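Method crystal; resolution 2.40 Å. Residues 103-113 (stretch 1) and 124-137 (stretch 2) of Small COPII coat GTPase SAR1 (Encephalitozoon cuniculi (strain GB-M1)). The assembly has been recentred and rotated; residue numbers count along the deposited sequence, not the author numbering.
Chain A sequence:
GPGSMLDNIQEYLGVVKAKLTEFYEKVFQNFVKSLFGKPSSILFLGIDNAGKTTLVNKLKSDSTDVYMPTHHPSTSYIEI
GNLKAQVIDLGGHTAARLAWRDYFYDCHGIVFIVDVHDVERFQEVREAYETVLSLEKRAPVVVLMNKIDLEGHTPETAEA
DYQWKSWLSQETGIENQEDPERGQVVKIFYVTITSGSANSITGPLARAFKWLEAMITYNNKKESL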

# COMPACT_ATOMS: atom_id res chain seq x y z
N TYR A 103 12.68 17.85 39.58
CA TYR A 103 12.53 17.15 38.31
C TYR A 103 13.80 16.43 37.88
O TYR A 103 13.74 15.57 37.00
CB TYR A 103 12.11 18.13 37.21
CG TYR A 103 10.68 18.61 37.34
CD1 TYR A 103 9.67 18.02 36.60
CD2 TYR A 103 10.35 19.65 38.20
CE1 TYR A 103 8.36 18.44 36.70
CE2 TYR A 103 9.03 20.09 38.31
CZ TYR A 103 8.05 19.47 37.55
OH TYR A 103 6.73 19.88 37.64
N PHE A 104 14.95 16.77 38.46
CA PHE A 104 16.20 16.12 38.10
C PHE A 104 16.62 15.04 39.09
O PHE A 104 17.71 14.47 38.95
CB PHE A 104 17.31 17.17 37.95
CG PHE A 104 17.06 18.16 36.84
CD1 PHE A 104 16.21 19.24 37.02
CD2 PHE A 104 17.66 18.00 35.60
CE1 PHE A 104 15.98 20.15 36.00
CE2 PHE A 104 17.43 18.90 34.57
CZ PHE A 104 16.58 19.98 34.77
N TYR A 105 15.80 14.76 40.10
CA TYR A 105 16.04 13.61 40.97
C TYR A 105 15.73 12.33 40.21
O TYR A 105 14.65 12.19 39.63
CB TYR A 105 15.20 13.70 42.24
N ASP A 106 16.68 11.39 40.22
CA ASP A 106 16.55 10.11 39.50
C ASP A 106 16.20 10.33 38.03
O ASP A 106 15.53 9.51 37.40
CB ASP A 106 15.51 9.21 40.18
CG ASP A 106 15.75 7.74 39.89
OD1 ASP A 106 16.76 7.40 39.25
OD2 ASP A 106 14.92 6.91 40.33
N CYS A 107 16.68 11.44 37.47
CA CYS A 107 16.59 11.69 36.04
C CYS A 107 17.57 10.78 35.30
O CYS A 107 18.75 10.71 35.65
CB CYS A 107 16.91 13.16 35.78
SG CYS A 107 17.37 13.60 34.11
N HIS A 108 17.08 10.08 34.28
CA HIS A 108 17.92 9.13 33.55
C HIS A 108 18.57 9.72 32.31
O HIS A 108 19.68 9.31 31.94
CB HIS A 108 17.11 7.90 33.13
CG HIS A 108 16.80 6.96 34.26
ND1 HIS A 108 15.67 7.09 35.05
CD2 HIS A 108 17.48 5.90 34.74
CE1 HIS A 108 15.67 6.14 35.96
NE2 HIS A 108 16.75 5.40 35.80
N GLY A 109 17.91 10.66 31.63
CA GLY A 109 18.45 11.23 30.42
C GLY A 109 17.72 12.50 30.07
O GLY A 109 16.59 12.74 30.51
N ILE A 110 18.36 13.31 29.24
CA ILE A 110 17.83 14.60 28.84
C ILE A 110 17.83 14.70 27.32
O ILE A 110 18.81 14.33 26.67
CB ILE A 110 18.63 15.76 29.48
CG1 ILE A 110 18.36 15.79 30.99
CG2 ILE A 110 18.28 17.09 28.82
CD1 ILE A 110 19.37 16.55 31.79
N VAL A 111 16.73 15.19 26.77
CA VAL A 111 16.64 15.61 25.38
C VAL A 111 16.48 17.12 25.38
O VAL A 111 15.45 17.65 25.80
CB VAL A 111 15.49 14.91 24.66
CG1 VAL A 111 15.39 15.35 23.22
CG2 VAL A 111 15.68 13.41 24.74
N PHE A 112 17.52 17.83 24.93
CA PHE A 112 17.52 19.28 24.88
C PHE A 112 17.35 19.72 23.43
O PHE A 112 18.13 19.32 22.56
CB PHE A 112 18.82 19.85 25.46
CG PHE A 112 18.78 21.33 25.68
CD1 PHE A 112 19.11 22.21 24.66
CD2 PHE A 112 18.41 21.85 26.91
CE1 PHE A 112 19.07 23.58 24.87
CE2 PHE A 112 18.37 23.23 27.12
CZ PHE A 112 18.70 24.09 26.10
N ILE A 113 16.31 20.52 23.17
CA ILE A 113 15.91 20.88 21.82
C ILE A 113 16.13 22.37 21.60
O ILE A 113 15.73 23.20 22.43
CB ILE A 113 14.44 20.50 21.56
CG1 ILE A 113 14.24 19.01 21.85
CG2 ILE A 113 14.07 20.82 20.13
CD1 ILE A 113 12.86 18.49 21.50
N GLU A 124 18.72 33.22 25.49
CA GLU A 124 17.90 32.38 26.36
C GLU A 124 18.33 30.92 26.28
O GLU A 124 18.39 30.23 27.30
CB GLU A 124 16.42 32.49 25.98
CG GLU A 124 15.84 33.87 26.00
CD GLU A 124 14.35 33.84 25.73
OE1 GLU A 124 13.67 32.95 26.27
OE2 GLU A 124 13.86 34.71 24.97
N VAL A 125 18.64 30.44 25.07
CA VAL A 125 19.02 29.04 24.91
C VAL A 125 20.27 28.72 25.71
O VAL A 125 20.33 27.71 26.42
CB VAL A 125 19.21 28.70 23.42
CG1 VAL A 125 19.77 27.29 23.27
CG2 VAL A 125 17.90 28.84 22.66
N ARG A 126 21.28 29.59 25.63
CA ARG A 126 22.52 29.31 26.34
C ARG A 126 22.30 29.36 27.85
O ARG A 126 22.89 28.57 28.59
CB ARG A 126 23.63 30.27 25.88
CG ARG A 126 23.88 31.50 26.72
CD ARG A 126 25.12 32.22 26.20
NE ARG A 126 26.31 31.37 26.30
CZ ARG A 126 27.28 31.34 25.40
NH1 ARG A 126 27.21 32.10 24.32
NH2 ARG A 126 28.32 30.53 25.58
N GLU A 127 21.45 30.29 28.31
CA GLU A 127 21.09 30.32 29.73
C GLU A 127 20.27 29.09 30.11
O GLU A 127 20.51 28.47 31.14
CB GLU A 127 20.34 31.61 30.06
CG GLU A 127 21.23 32.70 30.65
CD GLU A 127 21.02 34.06 30.00
OE1 GLU A 127 22.02 34.80 29.84
OE2 GLU A 127 19.86 34.38 29.66
N ALA A 128 19.28 28.73 29.28
CA ALA A 128 18.54 27.50 29.54
C ALA A 128 19.47 26.30 29.57
O ALA A 128 19.37 25.45 30.47
CB ALA A 128 17.45 27.31 28.48
N TYR A 129 20.42 26.23 28.63
CA TYR A 129 21.36 25.11 28.61
C TYR A 129 22.27 25.12 29.83
O TYR A 129 22.53 24.07 30.43
CB TYR A 129 22.19 25.13 27.33
CG TYR A 129 23.09 23.92 27.19
CD1 TYR A 129 22.57 22.66 26.89
CD2 TYR A 129 24.46 24.04 27.34
CE1 TYR A 129 23.40 21.56 26.76
CE2 TYR A 129 25.30 22.95 27.20
CZ TYR A 129 24.76 21.71 26.92
OH TYR A 129 25.60 20.63 26.79
N GLU A 130 22.77 26.30 30.20
CA GLU A 130 23.60 26.41 31.40
C GLU A 130 22.82 26.00 32.63
O GLU A 130 23.36 25.34 33.53
CB GLU A 130 24.13 27.84 31.54
N THR A 131 21.53 26.37 32.70
CA THR A 131 20.70 25.95 33.82
C THR A 131 20.65 24.43 33.93
O THR A 131 20.81 23.87 35.03
CB THR A 131 19.28 26.50 33.65
OG1 THR A 131 19.31 27.93 33.59
CG2 THR A 131 18.41 26.08 34.81
N VAL A 132 20.47 23.74 32.80
CA VAL A 132 20.37 22.28 32.81
C VAL A 132 21.65 21.65 33.32
O VAL A 132 21.62 20.77 34.19
CB VAL A 132 20.01 21.76 31.40
CG1 VAL A 132 20.05 20.24 31.38
CG2 VAL A 132 18.64 22.26 30.97
N LEU A 133 22.80 22.07 32.78
CA LEU A 133 24.07 21.44 33.16
C LEU A 133 24.41 21.66 34.63
O LEU A 133 25.21 20.89 35.19
CB LEU A 133 25.20 21.96 32.28
CG LEU A 133 25.27 21.43 30.84
CD1 LEU A 133 26.60 21.81 30.21
CD2 LEU A 133 25.09 19.93 30.81
N SER A 134 23.85 22.68 35.28
CA SER A 134 24.10 22.90 36.70
C SER A 134 23.18 22.11 37.61
O SER A 134 23.52 21.89 38.78
CB SER A 134 23.99 24.40 37.02
OG SER A 134 22.63 24.80 37.07
N LEU A 135 22.01 21.68 37.13
CA LEU A 135 21.09 20.89 37.94
C LEU A 135 21.28 19.39 37.76
O LEU A 135 21.00 18.63 38.69
CB LEU A 135 19.64 21.27 37.61
CG LEU A 135 19.21 22.69 37.96
CD1 LEU A 135 17.75 22.91 37.60
CD2 LEU A 135 19.45 23.00 39.43
N GLU A 136 21.74 18.96 36.59
CA GLU A 136 21.99 17.55 36.31
C GLU A 136 23.43 17.42 35.84
O GLU A 136 23.79 17.92 34.77
CB GLU A 136 21.02 17.02 35.24
CG GLU A 136 21.23 15.55 34.88
CD GLU A 136 21.24 14.64 36.09
OE1 GLU A 136 20.19 14.54 36.78
OE2 GLU A 136 22.29 14.02 36.36
N LYS A 137 24.26 16.75 36.64
CA LYS A 137 25.69 16.65 36.38
C LYS A 137 26.15 15.24 36.04
O LYS A 137 27.36 15.01 35.91
CB LYS A 137 26.47 17.20 37.57
CG LYS A 137 26.39 18.72 37.67
CD LYS A 137 26.95 19.28 38.97
CE LYS A 137 26.75 20.78 39.01
NZ LYS A 137 27.55 21.43 40.09

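The strand 109-113 and the helix 124-135 run nearly antiparallel, their N-to-C directions at 170° and their axes 10.4 Å apart at closest approach, a spacing that leaves room for side chains between the two backbones. No hydrogen bond crosses between the stretches. The helix meets its backbone needs internally, with bonds such as Tyr129 N to Val125 O (2.7 Å) and Glu136 N to Val132 O (3.0 Å), so the contact rests on side-chain packing, which buries 500 Å² in all.

Apolar contacts supply most of it. Alternation along the strand points the CA-to-CB bonds of Ile110 and Phe112 toward the helix, while Gly109 has no side chain to contribute. Phe112 has the largest area covered by the other stretch: Phe112 CZ lies 3.8 Å from Tyr129 CB and 4.2 Å from Ala128 CB, and Phe112 CE1 is 4.1 Å from Val125 CG1. The small methyl of Ala128 suits a place where a large ring approaches the helix closely enough for Phe112 CZ to come within 3.7 Å of Tyr129 N. One turn further on, Val132 uses both branches: Val132 CG2 lies 4.0 Å from Phe112 CE2, and Val132 CG1 lies 3.8 Å from Ile110 CD1 and 4.3 Å from Phe104 CE2. A branched residue thus links three partners, and the extended chi2 t rotamer of Ile110 carries CD1 to the helix.

Aromatic geometry adds direction to this packing. Tyr129 turns its edge toward the face of Phe112, with centroids 5.3 Å apart and planes at 78°, which lets the slightly positive ring hydrogens approach the electron-rich face. At the other end of the contact, Leu135 CB sits 4.0 Å from the centroid of the Phe104 ring and 9° off its normal, a CH-pi contact over the face; Leu135 CD1 also reaches to 3.6 Å from Phe104 CE1.

The polar element is Glu136, the first residue to leave helical geometry. Although buried, it packs through its aliphatic portion: Glu136 CB is 3.5 Å from Phe104 CD2, and Glu136 CG is 3.7 Å from Ile110 CD1. Its carboxylate lies beside the type II turn from Phe104 to Cys107, with Glu136 OE1 3.7 Å from Cys107 CB. The 3.3 Å separation of Glu136 OE1 and Phe104 O is no hydrogen bond, since both atoms are acceptors. OE2 of Glu136 finds a hydrogen-bonding partner just beyond the stretches, so this long side chain combines apolar packing along CB and CG with a hydrogen bond at OE2.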